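Local coordinates for oxidoreductase (Methanosarcina mazei, PDB 3KA7), which binds flavin-adenine dinucleotide and probably acts as an oxidoreductase of the flavin-containing amine oxidase family, its substrate and reaction not being defined, at residues A[4-9]-A[230-235]; A[17-22]-A[241-246]. All blocks are in the same frame, centred on the assembly; numbering follows the deposited sequence.

Contact 1: residues A[4-9]-A[230-235]. With FAD (flavin-adenine dinucleotide), chain B.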
ATOM      1  N   VAL A   4      21.931 -10.099   6.050  1.00 14.18           N
ATOM      2  CA  VAL A   4      21.906  -8.668   5.834  1.00 13.60           C
ATOM      3  C   VAL A   4      20.620  -8.320   5.100  1.00 12.72           C
ATOM      4  O   VAL A   4      20.146  -9.095   4.255  1.00 11.79           O
ATOM      5  CB  VAL A   4      23.134  -8.174   5.034  1.00 14.29           C
ATOM      6  CG1 VAL A   4      24.434  -8.448   5.832  1.00 15.30           C
ATOM      7  CG2 VAL A   4      23.185  -8.834   3.680  1.00 15.15           C
ATOM      8  N   VAL A   5      20.062  -7.171   5.449  1.00 11.93           N
ATOM      9  CA  VAL A   5      18.853  -6.672   4.813  1.00 11.59           C
ATOM     10  C   VAL A   5      19.215  -5.376   4.124  1.00 11.00           C
ATOM     11  O   VAL A   5      19.823  -4.484   4.731  1.00 10.70           O
ATOM     12  CB  VAL A   5      17.753  -6.406   5.856  1.00 11.83           C
ATOM     13  CG1 VAL A   5      16.508  -5.836   5.180  1.00 12.39           C
ATOM     14  CG2 VAL A   5      17.410  -7.700   6.597  1.00 12.44           C
ATOM     15  N   ILE A   6      18.853  -5.265   2.848  1.00 10.06           N
ATOM     16  CA  ILE A   6      19.133  -4.047   2.090  1.00 10.05           C
ATOM     17  C   ILE A   6      17.875  -3.185   2.091  1.00  9.47           C
ATOM     18  O   ILE A   6      16.891  -3.551   1.469  1.00  9.40           O
ATOM     19  CB  ILE A   6      19.532  -4.374   0.637  1.00 10.23           C
ATOM     20  CG1 ILE A   6      20.697  -5.382   0.612  1.00 12.57           C
ATOM     21  CG2 ILE A   6      19.901  -3.090  -0.106  1.00 10.91           C
ATOM     22  CD1 ILE A   6      21.006  -5.931  -0.766  1.00 13.85           C
ATOM     23  N   GLY A   7      17.905  -2.063   2.811  1.00  9.19           N
ATOM     24  CA  GLY A   7      16.774  -1.134   2.871  1.00  9.58           C
ATOM     25  C   GLY A   7      15.933  -1.361   4.114  1.00 10.02           C
ATOM     26  O   GLY A   7      15.544  -2.506   4.406  1.00 10.98           O
ATOM     27  N   ALA A   8      15.657  -0.279   4.834  1.00  9.58           N
ATOM     28  CA  ALA A   8      14.845  -0.320   6.046  1.00  9.66           C
ATOM     29  C   ALA A   8      13.407   0.092   5.783  1.00  9.12           C
ATOM     30  O   ALA A   8      12.820   0.803   6.580  1.00  9.41           O
ATOM     31  CB  ALA A   8      15.461   0.553   7.148  1.00 10.41           C
ATOM     32  N   GLY A   9      12.838  -0.366   4.671  1.00  9.07           N
ATOM     33  CA  GLY A   9      11.412  -0.189   4.454  1.00  9.05           C
ATOM     34  C   GLY A   9      10.658  -1.156   5.345  1.00  9.04           C
ATOM     35  O   GLY A   9      11.258  -1.968   6.037  1.00  8.93           O
ATOM     36  N   ALA A 230      26.616 -14.014  -1.157  1.00 20.09           N
ATOM     37  CA  ALA A 230      27.790 -14.141  -0.292  1.00 19.96           C
ATOM     38  C   ALA A 230      28.017 -12.899   0.556  1.00 19.46           C
ATOM     39  O   ALA A 230      28.885 -12.872   1.431  1.00 19.22           O
ATOM     40  CB  ALA A 230      29.035 -14.457  -1.133  1.00 20.08           C
ATOM     41  N   GLY A 231      27.230 -11.859   0.296  1.00 18.92           N
ATOM     42  CA  GLY A 231      27.355 -10.625   1.039  1.00 18.36           C
ATOM     43  C   GLY A 231      26.969  -9.411   0.223  1.00 18.23           C
ATOM     44  O   GLY A 231      26.335  -9.538  -0.830  1.00 17.68           O
ATOM     45  N   ILE A 232      27.341  -8.236   0.726  1.00 18.07           N
ATOM     46  CA  ILE A 232      27.063  -6.981   0.042  1.00 18.44           C
ATOM     47  C   ILE A 232      28.210  -6.000   0.210  1.00 18.94           C
ATOM     48  O   ILE A 232      29.063  -6.160   1.086  1.00 19.37           O
ATOM     49  CB  ILE A 232      25.801  -6.286   0.597  1.00 18.00           C
ATOM     50  CG1 ILE A 232      26.025  -5.829   2.046  1.00 17.73           C
ATOM     51  CG2 ILE A 232      24.585  -7.197   0.473  1.00 17.66           C
ATOM     52  CD1 ILE A 232      24.880  -5.020   2.618  1.00 20.38           C
ATOM     53  N   ILE A 233      28.217  -4.977  -0.632  1.00 19.20           N
ATOM     54  CA  ILE A 233      29.079  -3.831  -0.419  1.00 20.20           C
ATOM     55  C   ILE A 233      28.222  -2.633  -0.040  1.00 20.97           C
ATOM     56  O   ILE A 233      27.326  -2.238  -0.791  1.00 20.17           O
ATOM     57  CB  ILE A 233      29.886  -3.491  -1.678  1.00 20.12           C
ATOM     58  CG1 ILE A 233      30.740  -4.689  -2.090  1.00 20.86           C
ATOM     59  CG2 ILE A 233      30.739  -2.252  -1.432  1.00 20.07           C
ATOM     60  CD1 ILE A 233      31.429  -4.511  -3.431  1.00 22.38           C
ATOM     61  N   ALA A 234      28.485  -2.063   1.130  1.00 22.40           N
ATOM     62  CA  ALA A 234      27.759  -0.885   1.568  1.00 24.15           C
ATOM     63  C   ALA A 234      28.763   0.170   1.985  1.00 25.72           C
ATOM     64  O   ALA A 234      29.644  -0.090   2.806  1.00 25.83           O
ATOM     65  CB  ALA A 234      26.830  -1.222   2.708  1.00 23.72           C
ATOM     66  N   ASP A 235      28.636   1.353   1.396  1.00 27.38           N
ATOM     67  CA  ASP A 235      29.615   2.418   1.582  1.00 29.19           C
ATOM     68  C   ASP A 235      31.054   1.930   1.418  1.00 29.53           C
ATOM     69  O   ASP A 235      31.943   2.268   2.205  1.00 30.03           O
ATOM     70  CB  ASP A 235      29.405   3.143   2.912  1.00 29.71           C
ATOM     71  CG  ASP A 235      28.578   4.413   2.754  1.00 31.87           C
ATOM     72  OD1 ASP A 235      27.516   4.385   2.077  1.00 33.31           O
ATOM     73  OD2 ASP A 235      28.996   5.452   3.308  1.00 35.14           O
TER
HETATM   74  PA  FAD B 500      10.142   0.733   0.778  1.00  9.21           P
HETATM   75  O1A FAD B 500      10.203   0.776  -0.726  1.00 10.01           O
HETATM   76  O2A FAD B 500       9.205   1.712   1.445  1.00  9.81           O
HETATM   77  O5B FAD B 500      11.618   0.947   1.370  1.00  7.97           O
HETATM   78  C5B FAD B 500      12.753   0.632   0.573  1.00  5.76           C
HETATM   79  C4B FAD B 500      13.936   1.208   1.357  1.00  7.06           C
HETATM   80  O4B FAD B 500      15.167   0.890   0.739  1.00  8.95           O
HETATM   81  C3B FAD B 500      13.846   2.734   1.438  1.00  9.09           C
HETATM   82  O3B FAD B 500      13.892   3.160   2.791  1.00  9.76           O
HETATM   83  C2B FAD B 500      15.070   3.213   0.655  1.00  9.94           C
HETATM   84  O2B FAD B 500      15.618   4.416   1.160  1.00 11.67           O
HETATM   85  C1B FAD B 500      16.022   2.030   0.783  1.00  8.38           C
HETATM   86  N9A FAD B 500      16.993   1.890  -0.310  1.00 11.42           N
HETATM   87  C8A FAD B 500      16.811   2.033  -1.670  1.00 11.21           C
HETATM   88  N7A FAD B 500      17.992   1.739  -2.288  1.00  9.24           N
HETATM   89  C5A FAD B 500      18.898   1.416  -1.326  1.00 11.05           C
HETATM   90  C6A FAD B 500      20.239   1.063  -1.375  1.00 11.31           C
HETATM   91  N6A FAD B 500      20.836   0.867  -2.547  1.00 10.28           N
HETATM   92  N1A FAD B 500      20.905   0.791  -0.197  1.00 11.04           N
HETATM   93  C2A FAD B 500      20.264   0.877   1.022  1.00 12.03           C
HETATM   94  N3A FAD B 500      18.933   1.234   1.071  1.00 11.10           N
HETATM   95  C4A FAD B 500      18.281   1.501  -0.090  1.00 11.07           C
HETATM   96  N1  FAD B 500       0.004   1.040   2.211  1.00 11.04           N
HETATM   97  C2  FAD B 500      -0.934   0.691   3.166  1.00 13.56           C
HETATM   98  O2  FAD B 500      -0.922  -0.447   3.654  1.00 12.33           O
HETATM   99  N3  FAD B 500      -1.895   1.617   3.544  1.00 13.03           N
HETATM  100  C4  FAD B 500      -1.925   2.879   2.977  1.00 14.43           C
HETATM  101  O4  FAD B 500      -2.775   3.706   3.308  1.00 16.98           O
HETATM  102  C4X FAD B 500      -0.989   3.228   2.014  1.00 12.76           C
HETATM  103  N5  FAD B 500      -1.026   4.485   1.427  1.00 13.49           N
HETATM  104  C5X FAD B 500      -0.074   4.822   0.479  1.00 12.24           C
HETATM  105  C6  FAD B 500      -0.087   6.087  -0.108  1.00 14.64           C
HETATM  106  C7  FAD B 500       0.878   6.436  -1.045  1.00 13.95           C
HETATM  107  C7M FAD B 500       0.836   7.810  -1.666  1.00 15.35           C
HETATM  108  C8  FAD B 500       1.850   5.507  -1.393  1.00 12.91           C
HETATM  109  C8M FAD B 500       2.906   5.841  -2.407  1.00 15.59           C
HETATM  110  C9  FAD B 500       1.862   4.239  -0.817  1.00 11.82           C
HETATM  111  C9A FAD B 500       0.900   3.895   0.128  1.00 11.14           C
HETATM  112  N10 FAD B 500       0.910   2.631   0.704  1.00 10.60           N
HETATM  113  C10 FAD B 500      -0.023   2.299   1.647  1.00 11.21           C
HETATM  114  C1' FAD B 500       1.886   1.587   0.274  1.00  7.30           C
HETATM  115  C2' FAD B 500       3.030   1.530   1.294  1.00  8.89           C
HETATM  116  O2' FAD B 500       3.461   2.854   1.597  1.00  9.31           O
HETATM  117  C3' FAD B 500       4.177   0.711   0.709  1.00  9.53           C
HETATM  118  O3' FAD B 500       3.655  -0.486   0.143  1.00  9.56           O
HETATM  119  C4' FAD B 500       5.271   0.314   1.696  1.00  8.47           C
HETATM  120  O4' FAD B 500       5.710   1.409   2.474  1.00  8.97           O
HETATM  121  C5' FAD B 500       6.449  -0.182   0.866  1.00  8.81           C
HETATM  122  O5' FAD B 500       7.338  -0.828   1.745  1.00  7.02           O
HETATM  123  P   FAD B 500       8.548  -1.682   1.173  1.00  9.21           P
HETATM  124  O1P FAD B 500       8.776  -2.867   2.079  1.00  8.46           O
HETATM  125  O2P FAD B 500       8.367  -2.023  -0.292  1.00  8.08           O
HETATM  126  O3P FAD B 500       9.860  -0.761   1.312  1.00 10.29           O
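Ile-232 packs against Val-4 and Ile-6 in a buried, wholly apolar contact between two sheets of the Rossmann-type FAD-binding fold. Strand 2-6 belongs to the parallel sheet, whereas strand 228-234 is the middle strand of a three-stranded antiparallel meander that covers one face of it. The contact turns on a single methyl. CG2 of Ile-232 lies 3.9 Å from CG2 of Val-4 and 4.0 Å from CD1 of Ile-6, so one branch serves both neighbours, while the side chains run past one another in opposite senses. The first torsion of Ile-232 (chi1 66°) sets CG2 opposite its carbonyl carbon, so it projects toward strand 2-6. The extended end of Ile-6 (chi2 171°) brings CD1 to that methyl. On the meander, Ala-230 and Gly-231 form a classic beta bulge facing Leu-223, just before Ile-232. Val-219, whose backbone N is hydrogen-bonded to the FAD, touches both Ile-6 and Ile-232. Beyond strand 2-6 the glycine-rich turn brings bare backbone up to the cofactor: CA of Gly-7 is 3.4 Å from ribose O4B, and CA of Gly-9 is 3.3 Å from FAD O5B. Ile-6 also borders the adenine, its CG2 standing 4.0 Å from FAD N1A.

Contact 2: residues A[17-22]-A[241-246]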
ATOM      1  N   ALA A  17      13.206  -8.065  12.012  1.00 11.12           N
ATOM      2  CA  ALA A  17      12.581  -8.409  13.300  1.00 12.06           C
ATOM      3  C   ALA A  17      12.410  -9.921  13.434  1.00 12.25           C
ATOM      4  O   ALA A  17      12.800 -10.505  14.453  1.00 12.72           O
ATOM      5  CB  ALA A  17      11.248  -7.694  13.475  1.00 11.19           C
ATOM      6  N   ARG A  18      11.855 -10.568  12.408  1.00 12.66           N
ATOM      7  CA  ARG A  18      11.661 -12.017  12.466  1.00 13.02           C
ATOM      8  C   ARG A  18      12.982 -12.796  12.455  1.00 12.98           C
ATOM      9  O   ARG A  18      13.142 -13.764  13.203  1.00 13.03           O
ATOM     10  CB  ARG A  18      10.755 -12.499  11.324  1.00 13.88           C
ATOM     11  CG  ARG A  18      10.527 -14.013  11.326  1.00 16.55           C
ATOM     12  CD  ARG A  18       9.590 -14.419  12.449  1.00 23.41           C
ATOM     13  NE  ARG A  18       9.644 -15.855  12.715  1.00 27.59           N
ATOM     14  CZ  ARG A  18      10.530 -16.427  13.528  1.00 30.21           C
ATOM     15  NH1 ARG A  18      11.436 -15.687  14.164  1.00 30.49           N
ATOM     16  NH2 ARG A  18      10.510 -17.739  13.712  1.00 30.95           N
ATOM     17  N   LEU A  19      13.919 -12.396  11.606  1.00 12.63           N
ATOM     18  CA  LEU A  19      15.201 -13.109  11.520  1.00 13.94           C
ATOM     19  C   LEU A  19      16.018 -13.008  12.807  1.00 13.97           C
ATOM     20  O   LEU A  19      16.676 -13.971  13.213  1.00 13.87           O
ATOM     21  CB  LEU A  19      16.043 -12.612  10.342  1.00 13.87           C
ATOM     22  CG  LEU A  19      15.517 -12.998   8.968  1.00 16.05           C
ATOM     23  CD1 LEU A  19      16.288 -12.218   7.914  1.00 17.73           C
ATOM     24  CD2 LEU A  19      15.609 -14.511   8.733  1.00 16.69           C
ATOM     25  N   SER A  20      15.988 -11.842  13.439  1.00 14.32           N
ATOM     26  CA  SER A  20      16.730 -11.666  14.694  1.00 15.52           C
ATOM     27  C   SER A  20      16.104 -12.489  15.825  1.00 16.08           C
ATOM     28  O   SER A  20      16.803 -13.078  16.651  1.00 16.11           O
ATOM     29  CB  SER A  20      16.843 -10.188  15.070  1.00 15.39           C
ATOM     30  OG  SER A  20      15.594  -9.621  15.384  1.00 16.04           O
ATOM     31  N   LYS A  21      14.781 -12.529  15.862  1.00 16.47           N
ATOM     32  CA  LYS A  21      14.090 -13.367  16.834  1.00 17.01           C
ATOM     33  C   LYS A  21      14.398 -14.841  16.587  1.00 17.11           C
ATOM     34  O   LYS A  21      14.489 -15.650  17.523  1.00 16.76           O
ATOM     35  CB  LYS A  21      12.594 -13.135  16.727  1.00 17.45           C
ATOM     36  CG  LYS A  21      11.802 -13.733  17.870  1.00 19.36           C
ATOM     37  CD  LYS A  21      10.325 -13.542  17.636  1.00 23.08           C
ATOM     38  CE  LYS A  21       9.529 -14.543  18.450  1.00 24.97           C
ATOM     39  NZ  LYS A  21       9.803 -14.370  19.894  1.00 27.06           N
ATOM     40  N   ALA A  22      14.554 -15.182  15.313  1.00 16.59           N
ATOM     41  CA  ALA A  22      14.823 -16.545  14.874  1.00 16.82           C
ATOM     42  C   ALA A  22      16.254 -16.991  15.183  1.00 16.91           C
ATOM     43  O   ALA A  22      16.638 -18.117  14.871  1.00 17.29           O
ATOM     44  CB  ALA A  22      14.534 -16.660  13.384  1.00 17.12           C
ATOM     45  N   ALA A 241      27.625 -12.415   4.196  1.00 20.62           N
ATOM     46  CA  ALA A 241      26.305 -12.874   4.582  1.00 20.23           C
ATOM     47  C   ALA A 241      25.985 -14.223   3.960  1.00 19.68           C
ATOM     48  O   ALA A 241      26.359 -14.507   2.825  1.00 20.39           O
ATOM     49  CB  ALA A 241      25.246 -11.844   4.180  1.00 19.64           C
ATOM     50  N   ASP A 242      25.270 -15.041   4.718  1.00 19.11           N
ATOM     51  CA  ASP A 242      24.766 -16.315   4.256  1.00 18.66           C
ATOM     52  C   ASP A 242      23.397 -16.118   3.622  1.00 17.41           C
ATOM     53  O   ASP A 242      22.937 -16.927   2.812  1.00 17.32           O
ATOM     54  CB  ASP A 242      24.636 -17.248   5.459  1.00 19.21           C
ATOM     55  CG  ASP A 242      25.972 -17.494   6.143  1.00 21.53           C
ATOM     56  OD1 ASP A 242      26.873 -18.033   5.464  1.00 22.33           O
ATOM     57  OD2 ASP A 242      26.120 -17.140   7.345  1.00 24.56           O
ATOM     58  N   LEU A 243      22.734 -15.045   4.034  1.00 16.17           N
ATOM     59  CA  LEU A 243      21.409 -14.703   3.531  1.00 14.85           C
ATOM     60  C   LEU A 243      21.340 -13.200   3.281  1.00 13.57           C
ATOM     61  O   LEU A 243      21.724 -12.402   4.136  1.00 12.53           O
ATOM     62  CB  LEU A 243      20.348 -15.094   4.556  1.00 14.92           C
ATOM     63  CG  LEU A 243      18.878 -14.839   4.224  1.00 15.55           C
ATOM     64  CD1 LEU A 243      18.421 -15.663   3.022  1.00 15.68           C
ATOM     65  CD2 LEU A 243      18.035 -15.158   5.439  1.00 16.94           C
ATOM     66  N   VAL A 244      20.860 -12.830   2.098  1.00 12.68           N
ATOM     67  CA  VAL A 244      20.654 -11.427   1.761  1.00 12.07           C
ATOM     68  C   VAL A 244      19.174 -11.208   1.469  1.00 11.18           C
ATOM     69  O   VAL A 244      18.609 -11.841   0.576  1.00 11.52           O
ATOM     70  CB  VAL A 244      21.507 -10.990   0.532  1.00 12.42           C
ATOM     71  CG1 VAL A 244      21.180  -9.561   0.155  1.00 11.29           C
ATOM     72  CG2 VAL A 244      23.007 -11.129   0.829  1.00 13.00           C
ATOM     73  N   ILE A 245      18.543 -10.339   2.246  1.00 10.90           N
ATOM     74  CA  ILE A 245      17.159  -9.964   1.993  1.00 10.92           C
ATOM     75  C   ILE A 245      17.137  -8.558   1.377  1.00  9.63           C
ATOM     76  O   ILE A 245      17.554  -7.582   2.007  1.00  9.79           O
ATOM     77  CB  ILE A 245      16.326  -9.952   3.283  1.00 11.38           C
ATOM     78  CG1 ILE A 245      16.381 -11.317   3.998  1.00 11.87           C
ATOM     79  CG2 ILE A 245      14.887  -9.463   2.998  1.00 11.19           C
ATOM     80  CD1 ILE A 245      15.989 -12.516   3.150  1.00 14.04           C
ATOM     81  N   SER A 246      16.660  -8.451   0.143  1.00  9.48           N
ATOM     82  CA  SER A 246      16.632  -7.138  -0.497  1.00  8.32           C
ATOM     83  C   SER A 246      15.235  -6.560  -0.436  1.00  7.71           C
ATOM     84  O   SER A 246      14.300  -7.176  -0.934  1.00  7.98           O
ATOM     85  CB  SER A 246      17.087  -7.206  -1.953  1.00  8.49           C
ATOM     86  OG  SER A 246      16.879  -5.928  -2.551  1.00  8.81           O
TER
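The carbonyl O of Arg-18 accepts the N-H of Ala-22 at 2.9 Å, closing the last turn of helix 10-21, from which Leu-19 reaches Leu-243 and Ile-245 on the parallel sheet. This is the helix-on-sheet packing of a Rossmann-type fold: helix 10-21 is the connection of the beta-alpha-beta crossover from strand 2-6 to strand 25-29, and here it also rests on strand 243-246, the neighbour of strand 2-6 on the other side. The nearest CA atoms of the two segments, those of Leu-19 and Ile-245, are 10.2 Å apart, a gap spanned by side chains. Across it the leucine works as a fork, its two methyls going to different residues. Its CD2 meets CD2 of Leu-243 at 4.1 Å, a methyl against a methyl, and both strand side chains cross obliquely to that of Leu-19. With CG opposite the backbone N (chi1 -179°), the branch of Leu-243 leans forward along the strand toward Ile-245, and CD2 turns up to Leu-19. Leu-243 and Ile-245 alternate with Val-244, which faces the other side of the sheet and packs on Val-4 and Ile-6. Helix 408-421 adds to the same apolar layer, Met-420 touching Leu-19 and Val-419 touching Ile-245. The second prong of the fork, CD1 of Leu-19, comes against the methylene CG1 of Ile-245 at 4.0 Å.

How the contacts relate
Contacts 1 and 2 illustrate how a Rossmann-type sheet is clad on both faces, by the antiparallel meander on one and by helix 10-21 on the other. Their centres are 11 Å apart, and neighbouring strands 2-6 and 243-246 join them. Ile-6 N lies 2.8 Å from Ile-245 O, and Val-4 O 2.9 Å from Ile-245 N, as probable parallel-strand hydrogen bonds. On the meander face, CG2 of Val-4 also packs on CB of Ala-241 at 3.7 Å. The two differ in their relation to the FAD: contact 1 borders the adenine and ribose directly, whereas the side chain of Ile-245 in contact 2 stays about 9 Å from the FAD at the nearest atoms.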